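Local coordinates for protein uroporphyrin-III C-methyltransferase (Pseudomonas denitrificans, PDB 1S4D) that catalyses the two successive S-adenosyl-L-methionine-dependent methylations, at C-2 and C-7, that turn uroporphyrinogen III into precorrin-2 on the route to cobalamin and siroheme, at residues 15-20 with 87-92; 36-41 with 96-101; 41-46 with 63-68. One frame throughout, in Å; residues are numbered along the deposited sequence.

Contact 1 of 3, residues 15-20 with 87-92; sequences GSVWLV and ELARAG
The carbonyl oxygen of Ala89, in the last turn of helix 78-90, is approached from both segments. From its own chain end it takes the backbone bond Gly92 N to Ala89 O (2.9 Å). From across the contact it receives the CA-H of Gly15, with Gly15 CA 3.3 Å from Ala89 O and an angle of 141° at the hydrogen. Gly92 leaves the helix with a positive phi of 96°, which bends the chain back over the last turn in a Schellman motif. Gly15 also has positive phi and no side chain, and its backbone lies directly against this helix end, with Gly15 N 3.8 Å from Gly92 C. Beside this backbone meeting is a small apolar patch. The methyl of Ala89 points toward the strand and touches one branch of Val17 (Val17 CG2 to Ala89 CB 3.8 Å). Val17 CG1 stands anti to the backbone N (chi1 -178°), and CG2, beside that N, is the branch that reaches the alanine. The Ala89 CB also lies 3.9 Å from Gly15 O. Farther along, strand 16-21 runs on away from the helix end. The buried area is modest, 164 Å² in all. Val121 packs on both Val17 and Ala89, and Leu116 of helix 109-118 packs on Val17. Ser16 is turned away from the helix, and its OG is hydrogen-bonded to Glu13 O. Backbone bonds of Gly15 with Asn93 and of Ser16 with Val95 start the pairing with strand 94-99. Helix 78-90, the beta-alpha-beta crossover helix between strands 63-66 and 94-99, thus ends in a Schellman motif against the start of strand 16-21, the neighbour of 94-99, in the N-terminal alpha/beta part of a tetrapyrrole methylase.

Contact 2 of 3, residues 36-41 with 96-101; sequences NALRQA and LRLKGG. With SAH (S-adenosyl-L-homocysteine), chain Q.
Leu96 carries the tight part of this contact, lying against two alanines one helical turn apart. Its CB meets the methyl of Ala41 (Leu96 CB to Ala41 CB 3.7 Å), and its branch point meets the methyl of Ala37 (Leu96 CG to Ala37 CB 3.8 Å). The small alanine side chains let the leucine come close to the helix, whose axis passes 9.4 Å from that of strand 96-99, the two directions making 133°. Leu38 crosses Leu96 at about a right angle; the model sets their ends too close, so their exact spacing is doubtful. Packing is looser one strand repeat on, where Leu98 is approached by the end of Leu38, whose position is uncertain, and Arg39 on the outer side of the helix points away and is exposed. Ile44 of the neighbouring strand touches Leu38, Leu96 and Leu98 together. Past Leu98 the chain moves away from helix 36-40 and reaches S-adenosyl-L-homocysteine: Gly100 O accepts a weak hydrogen bond from SAH N (3.1 Å), and Gly101 CA lies 3.6 Å from SAH C, a place with no room for a side chain. Asp47 OD1 holds Gly100 N. Such a glycine-rich loop at the C-terminal end of a parallel strand forms part of the cofactor site in this methyltransferase family.

Contact 3 of 3, residues 41-46 with 63-68; sequences ADVIVH and VLEFAG
Ile44 joins the two strands by both its N-H and its C=O: Ile44 N donates to Val63 O (2.8 Å), and Ile44 O accepts from Glu65 N (2.8 Å, 176° at the hydrogen). His46 repeats the pattern two residues on, its N bonded to Glu65 O and its O to Ala67 N (His46 O to Ala67 N 2.9 Å), while Asp42 O accepts from Val63 N at the other end. Between these bonds the CA-H groups of Val43 and Val45 point at Val63 O and Glu65 O. Paired residues send their side chains to the same face. Val43 lies beside Val63 and Val45 beside Glu65, and Val45 also meets the methyl of Ala67 (Val45 CG1 to Ala67 CB 3.6 Å). On the face of Ile44 and Leu64 these two lie side by side, Ile44 CD1 4.0 Å from Leu64 CD2. The His46 ring, with CG between the backbone N and the carbonyl carbon (chi1 70°), folds across onto strand 63-66. Phe66 CA sits over the ring face, 4.2 Å from its centroid and 21° off the normal, a CH-pi contact, and the histidine and phenylalanine side chains cross at about a right angle. Strand 63-66 is the edge of the five-stranded parallel sheet, order 63-66, 43-46, 94-99, 16-21, 123-126, of the tetrapyrrole methylase fold, and strand 43-46 is its inner neighbour. Next outward, helix 78-90 packs on the valine face, Leu88 against Val43 and Val45, while its Arg84 forms a salt bridge with Glu65 OE1. On the face of Ile44 and His46, their side chains lie beside Leu96 and Leu98 of the neighbouring strand 94-99. At the start of the strand Asp42 OD2 accepts from Arg94 N, tying the turn before Val43 to the beginning of strand 94-99.

How the contacts relate
All three contacts involve one parallel sheet, with strands in the order 63-66, 43-46, 94-99, 16-21, 123-126; their centres lie 9 to 12 Å apart. Contacts 1 and 2 alternate along the chain, while contact 3 is nested within both and shares Ala41 with contact 2. Helix 32-40 packs on the face that carries Leu96 and helix 78-90 on the opposite one, which carries Val43 and Val45, and each helix connects two strands of the sheet that are not neighbours. Strand 94-99, between 43-46 and 16-21, bonds to both and delivers Gly100 and Gly101 to the bound S-adenosyl-L-homocysteine; contact 1 lies away from that site.

Contact 1 of 3, residues 15-20 with 87-92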
loop_
_atom_site.group_PDB
_atom_site.type_symbol
_atom_site.label_atom_id
_atom_site.label_comp_id
_atom_site.label_asym_id
_atom_site.label_seq_id
_atom_site.Cartn_x
_atom_site.Cartn_y
_atom_site.Cartn_z
ATOM N N GLY B 15 -1.850 9.281 -26.592
ATOM C CA GLY B 15 -2.872 10.209 -26.157
ATOM C C GLY B 15 -3.560 9.846 -24.858
ATOM O O GLY B 15 -4.654 10.348 -24.571
ATOM N N SER B 16 -2.936 8.980 -24.061
ATOM C CA SER B 16 -3.465 8.696 -22.742
ATOM C C SER B 16 -2.413 8.889 -21.658
ATOM O O SER B 16 -1.226 8.989 -21.945
ATOM C CB SER B 16 -4.126 7.315 -22.688
ATOM O OG SER B 16 -3.187 6.297 -22.904
ATOM N N VAL B 17 -2.864 8.980 -20.415
ATOM C CA VAL B 17 -1.955 9.147 -19.293
ATOM C C VAL B 17 -2.098 7.989 -18.287
ATOM O O VAL B 17 -3.215 7.657 -17.848
ATOM C CB VAL B 17 -2.182 10.505 -18.593
ATOM C CG1 VAL B 17 -1.203 10.682 -17.448
ATOM C CG2 VAL B 17 -2.106 11.685 -19.610
ATOM N N TRP B 18 -0.977 7.355 -17.955
ATOM C CA TRP B 18 -0.949 6.461 -16.813
ATOM C C TRP B 18 -0.371 7.192 -15.584
ATOM O O TRP B 18 0.717 7.801 -15.650
ATOM C CB TRP B 18 -0.134 5.220 -17.135
ATOM C CG TRP B 18 -0.739 4.330 -18.170
ATOM C CD1 TRP B 18 -1.709 4.658 -19.085
ATOM C CD2 TRP B 18 -0.447 2.949 -18.386
ATOM N NE1 TRP B 18 -2.027 3.568 -19.861
ATOM C CE2 TRP B 18 -1.266 2.505 -19.458
ATOM C CE3 TRP B 18 0.419 2.028 -17.776
ATOM C CZ2 TRP B 18 -1.242 1.197 -19.933
ATOM C CZ3 TRP B 18 0.454 0.728 -18.263
ATOM C CH2 TRP B 18 -0.375 0.330 -19.336
ATOM N N LEU B 19 -1.119 7.156 -14.482
ATOM C CA LEU B 19 -0.604 7.544 -13.172
ATOM C C LEU B 19 -0.038 6.267 -12.539
ATOM O O LEU B 19 -0.780 5.343 -12.224
ATOM C CB LEU B 19 -1.721 8.141 -12.322
ATOM C CG LEU B 19 -2.264 9.526 -12.741
ATOM C CD1 LEU B 19 -2.838 9.496 -14.101
ATOM C CD2 LEU B 19 -3.354 9.988 -11.827
ATOM N N VAL B 20 1.285 6.219 -12.392
ATOM C CA VAL B 20 2.022 5.016 -12.027
ATOM C C VAL B 20 2.831 5.260 -10.751
ATOM O O VAL B 20 3.587 6.271 -10.645
ATOM C CB VAL B 20 3.020 4.629 -13.145
ATOM C CG1 VAL B 20 3.806 3.406 -12.768
ATOM C CG2 VAL B 20 2.308 4.404 -14.469
ATOM N N GLU B 87 -1.614 18.461 -21.830
ATOM C CA GLU B 87 -1.028 19.032 -23.038
ATOM C C GLU B 87 -0.240 17.959 -23.807
ATOM O O GLU B 87 -0.359 17.840 -25.031
ATOM C CB GLU B 87 -0.202 20.283 -22.708
ATOM C CG GLU B 87 0.800 20.710 -23.761
ATOM C CD GLU B 87 1.716 21.824 -23.271
ATOM O OE1 GLU B 87 1.419 22.995 -23.578
ATOM O OE2 GLU B 87 2.724 21.555 -22.578
ATOM N N LEU B 88 0.521 17.161 -23.063
ATOM C CA LEU B 88 1.274 16.024 -23.593
ATOM C C LEU B 88 0.398 14.975 -24.257
ATOM O O LEU B 88 0.737 14.468 -25.331
ATOM C CB LEU B 88 2.094 15.389 -22.471
ATOM C CG LEU B 88 3.234 16.296 -21.990
ATOM C CD1 LEU B 88 3.709 15.857 -20.610
ATOM C CD2 LEU B 88 4.393 16.350 -23.008
ATOM N N ALA B 89 -0.724 14.662 -23.612
ATOM C CA ALA B 89 -1.669 13.684 -24.113
ATOM C C ALA B 89 -2.427 14.167 -25.376
ATOM O O ALA B 89 -2.526 13.442 -26.374
ATOM C CB ALA B 89 -2.613 13.296 -23.018
ATOM N N ARG B 90 -2.942 15.388 -25.336
ATOM C CA ARG B 90 -3.593 15.981 -26.499
ATOM C C ARG B 90 -2.679 16.033 -27.743
ATOM O O ARG B 90 -3.153 16.006 -28.867
ATOM C CB ARG B 90 -4.128 17.380 -26.163
ATOM C CG ARG B 90 -5.373 17.365 -25.305
ATOM C CD ARG B 90 -6.132 18.686 -25.280
ATOM N NE ARG B 90 -7.468 18.510 -24.710
ATOM C CZ ARG B 90 -8.123 19.438 -24.026
ATOM N NH1 ARG B 90 -7.585 20.634 -23.819
ATOM N NH2 ARG B 90 -9.322 19.167 -23.540
ATOM N N ALA B 91 -1.372 16.090 -27.534
ATOM C CA ALA B 91 -0.425 16.116 -28.648
ATOM C C ALA B 91 -0.058 14.709 -29.181
ATOM O O ALA B 91 0.706 14.580 -30.146
ATOM C CB ALA B 91 0.818 16.901 -28.256
ATOM N N GLY B 92 -0.593 13.668 -28.540
ATOM C CA GLY B 92 -0.458 12.315 -29.031
ATOM C C GLY B 92 0.662 11.499 -28.430
ATOM O O GLY B 92 0.957 10.425 -28.938
#

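Contact 2 of 3, residues 36-41 with 96-101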
loop_
_atom_site.group_PDB
_atom_site.type_symbol
_atom_site.label_atom_id
_atom_site.label_comp_id
_atom_site.label_asym_id
_atom_site.label_seq_id
_atom_site.Cartn_x
_atom_site.Cartn_y
_atom_site.Cartn_z
ATOM N N ASN B 36 6.479 -2.143 -17.498
ATOM C CA ASN B 36 5.899 -2.070 -18.828
ATOM C C ASN B 36 5.584 -0.631 -19.294
ATOM O O ASN B 36 5.948 -0.267 -20.405
ATOM C CB ASN B 36 4.696 -3.007 -18.967
ATOM C CG ASN B 36 4.391 -3.323 -20.409
ATOM O OD1 ASN B 36 5.299 -3.539 -21.218
ATOM N ND2 ASN B 36 3.115 -3.317 -20.755
ATOM N N ALA B 37 4.946 0.188 -18.458
ATOM C CA ALA B 37 4.737 1.610 -18.805
ATOM C C ALA B 37 6.051 2.314 -19.156
ATOM O O ALA B 37 6.201 2.863 -20.248
ATOM C CB ALA B 37 4.034 2.354 -17.691
ATOM N N LEU B 38 7.005 2.269 -18.227
ATOM C CA LEU B 38 8.318 2.880 -18.407
ATOM C C LEU B 38 8.933 2.593 -19.778
ATOM O O LEU B 38 9.493 3.490 -20.407
ATOM C CB LEU B 38 9.252 2.396 -17.310
ATOM C CG LEU B 38 9.618 3.324 -16.150
ATOM C CD1 LEU B 38 8.921 4.662 -16.238
ATOM C CD2 LEU B 38 9.376 2.647 -14.784
ATOM N N ARG B 39 8.805 1.347 -20.240
ATOM C CA ARG B 39 9.459 0.901 -21.467
ATOM C C ARG B 39 8.742 1.425 -22.702
ATOM O O ARG B 39 9.316 1.471 -23.776
ATOM C CB ARG B 39 9.670 -0.641 -21.466
ATOM C CG ARG B 39 8.950 -1.466 -22.549
ATOM C CD ARG B 39 8.780 -2.967 -22.232
ATOM N NE ARG B 39 10.031 -3.600 -21.783
ATOM C CZ ARG B 39 10.909 -4.244 -22.574
ATOM N NH1 ARG B 39 10.709 -4.364 -23.891
ATOM N NH2 ARG B 39 12.006 -4.770 -22.040
ATOM N N GLN B 40 7.502 1.866 -22.527
ATOM C CA GLN B 40 6.671 2.324 -23.643
ATOM C C GLN B 40 6.558 3.839 -23.742
ATOM O O GLN B 40 6.299 4.371 -24.822
ATOM C CB GLN B 40 5.267 1.748 -23.531
ATOM C CG GLN B 40 5.131 0.383 -24.130
ATOM C CD GLN B 40 3.806 -0.279 -23.799
ATOM O OE1 GLN B 40 3.788 -1.332 -23.185
ATOM N NE2 GLN B 40 2.704 0.330 -24.209
ATOM N N ALA B 41 6.736 4.529 -22.617
ATOM C CA ALA B 41 6.447 5.960 -22.538
ATOM C C ALA B 41 7.201 6.855 -23.534
ATOM O O ALA B 41 8.383 6.663 -23.804
ATOM C CB ALA B 41 6.656 6.449 -21.143
ATOM N N LEU B 96 3.402 8.963 -19.221
ATOM C CA LEU B 96 3.597 8.297 -17.937
ATOM C C LEU B 96 3.819 9.353 -16.873
ATOM O O LEU B 96 4.808 10.121 -16.954
ATOM C CB LEU B 96 4.866 7.435 -18.009
ATOM C CG LEU B 96 4.952 6.067 -17.333
ATOM C CD1 LEU B 96 6.360 5.690 -17.348
ATOM C CD2 LEU B 96 4.497 6.093 -15.927
ATOM N N ARG B 97 2.914 9.428 -15.895
ATOM C CA ARG B 97 3.140 10.314 -14.733
ATOM C C ARG B 97 3.619 9.369 -13.661
ATOM O O ARG B 97 2.843 8.527 -13.221
ATOM C CB ARG B 97 1.871 11.076 -14.319
ATOM C CG ARG B 97 1.877 11.689 -12.909
ATOM C CD ARG B 97 2.274 13.183 -12.805
ATOM N NE ARG B 97 3.592 13.291 -12.191
ATOM C CZ ARG B 97 3.884 13.877 -11.029
ATOM N NH1 ARG B 97 2.967 14.506 -10.294
ATOM N NH2 ARG B 97 5.136 13.852 -10.609
ATOM N N LEU B 98 4.910 9.465 -13.313
ATOM C CA LEU B 98 5.557 8.528 -12.392
ATOM C C LEU B 98 5.510 9.107 -10.992
ATOM O O LEU B 98 6.187 10.081 -10.701
ATOM C CB LEU B 98 7.026 8.341 -12.757
ATOM C CG LEU B 98 7.786 6.998 -12.820
ATOM C CD1 LEU B 98 9.272 7.144 -12.484
ATOM C CD2 LEU B 98 7.182 5.916 -11.981
ATOM N N LYS B 99 4.730 8.534 -10.100
ATOM C CA LYS B 99 4.668 9.149 -8.796
ATOM C C LYS B 99 5.355 8.275 -7.772
ATOM O O LYS B 99 5.360 7.026 -7.901
ATOM C CB LYS B 99 3.214 9.415 -8.448
ATOM C CG LYS B 99 2.460 10.031 -9.645
ATOM C CD LYS B 99 0.982 10.009 -9.431
ATOM C CE LYS B 99 0.631 10.711 -8.134
ATOM N NZ LYS B 99 0.937 12.144 -8.273
ATOM N N GLY B 100 5.962 8.922 -6.775
ATOM C CA GLY B 100 6.523 8.218 -5.635
ATOM C C GLY B 100 5.476 7.364 -4.934
ATOM O O GLY B 100 4.355 7.797 -4.732
ATOM N N GLY B 101 5.841 6.132 -4.594
ATOM C CA GLY B 101 4.973 5.259 -3.836
ATOM C C GLY B 101 3.751 4.767 -4.588
ATOM O O GLY B 101 3.875 4.116 -5.632
HETATM N N SAH Q . 2.205 8.490 -2.560
HETATM C CA SAH Q . 3.372 8.371 -1.704
HETATM C CB SAH Q . 3.391 9.504 -0.693
HETATM C CG SAH Q . 3.975 10.798 -1.227
HETATM S SD SAH Q . 3.704 12.267 -0.202
HETATM C C SAH Q . 3.441 6.988 -1.046
HETATM O O SAH Q . 2.574 6.136 -1.231
HETATM O OXT SAH Q . 4.365 6.638 -0.317
HETATM C "C5'" SAH Q . 5.441 12.224 0.352
HETATM C "C4'" SAH Q . 5.739 11.554 1.699
HETATM O "O4'" SAH Q . 5.831 10.149 1.577
HETATM C "C3'" SAH Q . 7.071 11.910 2.352
HETATM O "O3'" SAH Q . 7.128 13.172 2.960
HETATM C "C2'" SAH Q . 7.300 10.764 3.322
HETATM O "O2'" SAH Q . 6.551 10.862 4.516
HETATM C "C1'" SAH Q . 6.744 9.605 2.513
HETATM N N9 SAH Q . 7.778 8.838 1.782
HETATM C C8 SAH Q . 7.822 8.705 0.433
HETATM N N7 SAH Q . 8.866 7.941 0.106
HETATM C C5 SAH Q . 9.513 7.576 1.217
HETATM C C6 SAH Q . 10.644 6.786 1.429
HETATM N N6 SAH Q . 11.284 6.231 0.416
HETATM N N1 SAH Q . 11.090 6.578 2.719
HETATM C C2 SAH Q . 10.402 7.140 3.773
HETATM N N3 SAH Q . 9.279 7.921 3.557
HETATM C C4 SAH Q . 8.834 8.136 2.296
#

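Contact 3 of 3, residues 41-46 with 63-68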
loop_
_atom_site.group_PDB
_atom_site.type_symbol
_atom_site.label_atom_id
_atom_site.label_comp_id
_atom_site.label_asym_id
_atom_site.label_seq_id
_atom_site.Cartn_x
_atom_site.Cartn_y
_atom_site.Cartn_z
ATOM N N ALA B 41 6.736 4.529 -22.617
ATOM C CA ALA B 41 6.447 5.960 -22.538
ATOM C C ALA B 41 7.201 6.855 -23.534
ATOM O O ALA B 41 8.383 6.663 -23.804
ATOM C CB ALA B 41 6.656 6.449 -21.143
ATOM N N ASP B 42 6.499 7.844 -24.069
ATOM C CA ASP B 42 7.148 8.894 -24.840
ATOM C C ASP B 42 7.689 9.948 -23.904
ATOM O O ASP B 42 8.711 10.549 -24.177
ATOM C CB ASP B 42 6.185 9.521 -25.843
ATOM C CG ASP B 42 5.817 8.577 -26.963
ATOM O OD1 ASP B 42 6.741 8.000 -27.570
ATOM O OD2 ASP B 42 4.641 8.349 -27.308
ATOM N N VAL B 43 7.009 10.160 -22.791
ATOM C CA VAL B 43 7.430 11.163 -21.836
ATOM C C VAL B 43 7.096 10.705 -20.415
ATOM O O VAL B 43 6.039 10.147 -20.160
ATOM C CB VAL B 43 6.894 12.599 -22.225
ATOM C CG1 VAL B 43 5.376 12.636 -22.336
ATOM C CG2 VAL B 43 7.421 13.671 -21.289
ATOM N N ILE B 44 8.044 10.886 -19.510
ATOM C CA ILE B 44 7.909 10.434 -18.132
ATOM C C ILE B 44 8.007 11.669 -17.261
ATOM O O ILE B 44 9.099 12.261 -17.108
ATOM C CB ILE B 44 9.024 9.420 -17.780
ATOM C CG1 ILE B 44 8.883 8.169 -18.639
ATOM C CG2 ILE B 44 8.981 9.033 -16.301
ATOM C CD1 ILE B 44 10.034 7.247 -18.546
ATOM N N VAL B 45 6.858 12.087 -16.736
ATOM C CA VAL B 45 6.797 13.225 -15.840
ATOM C C VAL B 45 6.878 12.645 -14.443
ATOM O O VAL B 45 5.984 11.907 -14.002
ATOM C CB VAL B 45 5.509 14.018 -16.066
ATOM C CG1 VAL B 45 5.423 15.232 -15.141
ATOM C CG2 VAL B 45 5.436 14.456 -17.507
ATOM N N HIS B 46 7.972 12.946 -13.760
ATOM C CA HIS B 46 8.270 12.291 -12.496
ATOM C C HIS B 46 8.523 13.245 -11.316
ATOM O O HIS B 46 8.797 14.419 -11.502
ATOM C CB HIS B 46 9.451 11.350 -12.686
ATOM C CG HIS B 46 10.737 12.066 -12.915
ATOM N ND1 HIS B 46 11.301 12.200 -14.165
ATOM C CD2 HIS B 46 11.567 12.707 -12.055
ATOM C CE1 HIS B 46 12.423 12.893 -14.064
ATOM N NE2 HIS B 46 12.602 13.219 -12.797
ATOM N N VAL B 63 11.450 11.391 -23.251
ATOM C CA VAL B 63 11.870 12.529 -22.449
ATOM C C VAL B 63 11.473 12.398 -20.974
ATOM O O VAL B 63 10.411 11.848 -20.643
ATOM C CB VAL B 63 11.630 13.948 -23.121
ATOM C CG1 VAL B 63 10.737 13.848 -24.307
ATOM C CG2 VAL B 63 11.183 15.016 -22.104
ATOM N N LEU B 64 12.376 12.857 -20.110
ATOM C CA LEU B 64 12.202 12.770 -18.674
ATOM C C LEU B 64 11.999 14.174 -18.155
ATOM O O LEU B 64 12.862 15.010 -18.323
ATOM C CB LEU B 64 13.426 12.123 -18.015
ATOM C CG LEU B 64 14.100 10.899 -18.674
ATOM C CD1 LEU B 64 15.285 10.413 -17.820
ATOM C CD2 LEU B 64 13.120 9.743 -18.978
ATOM N N GLU B 65 10.856 14.428 -17.538
ATOM C CA GLU B 65 10.522 15.752 -17.059
ATOM C C GLU B 65 10.335 15.737 -15.573
ATOM O O GLU B 65 9.503 15.022 -15.041
ATOM C CB GLU B 65 9.193 16.186 -17.634
ATOM C CG GLU B 65 9.252 17.141 -18.783
ATOM C CD GLU B 65 7.950 17.864 -18.894
ATOM O OE1 GLU B 65 7.354 17.832 -19.976
ATOM O OE2 GLU B 65 7.505 18.439 -17.887
ATOM N N PHE B 66 11.080 16.586 -14.906
ATOM C CA PHE B 66 10.949 16.741 -13.486
ATOM C C PHE B 66 9.761 17.657 -13.259
ATOM O O PHE B 66 9.756 18.802 -13.695
ATOM C CB PHE B 66 12.245 17.328 -12.966
ATOM C CG PHE B 66 12.211 17.692 -11.542
ATOM C CD1 PHE B 66 12.162 16.712 -10.565
ATOM C CD2 PHE B 66 12.251 19.029 -11.163
ATOM C CE1 PHE B 66 12.141 17.064 -9.232
ATOM C CE2 PHE B 66 12.237 19.386 -9.832
ATOM C CZ PHE B 66 12.182 18.404 -8.860
ATOM N N ALA B 67 8.736 17.125 -12.612
ATOM C CA ALA B 67 7.507 17.857 -12.343
ATOM C C ALA B 67 7.639 18.833 -11.177
ATOM O O ALA B 67 6.879 19.789 -11.093
ATOM C CB ALA B 67 6.380 16.871 -12.061
ATOM N N GLY B 68 8.600 18.593 -10.285
ATOM C CA GLY B 68 8.627 19.250 -8.987
ATOM C C GLY B 68 9.286 20.622 -8.864
ATOM O O GLY B 68 9.328 21.405 -9.840
#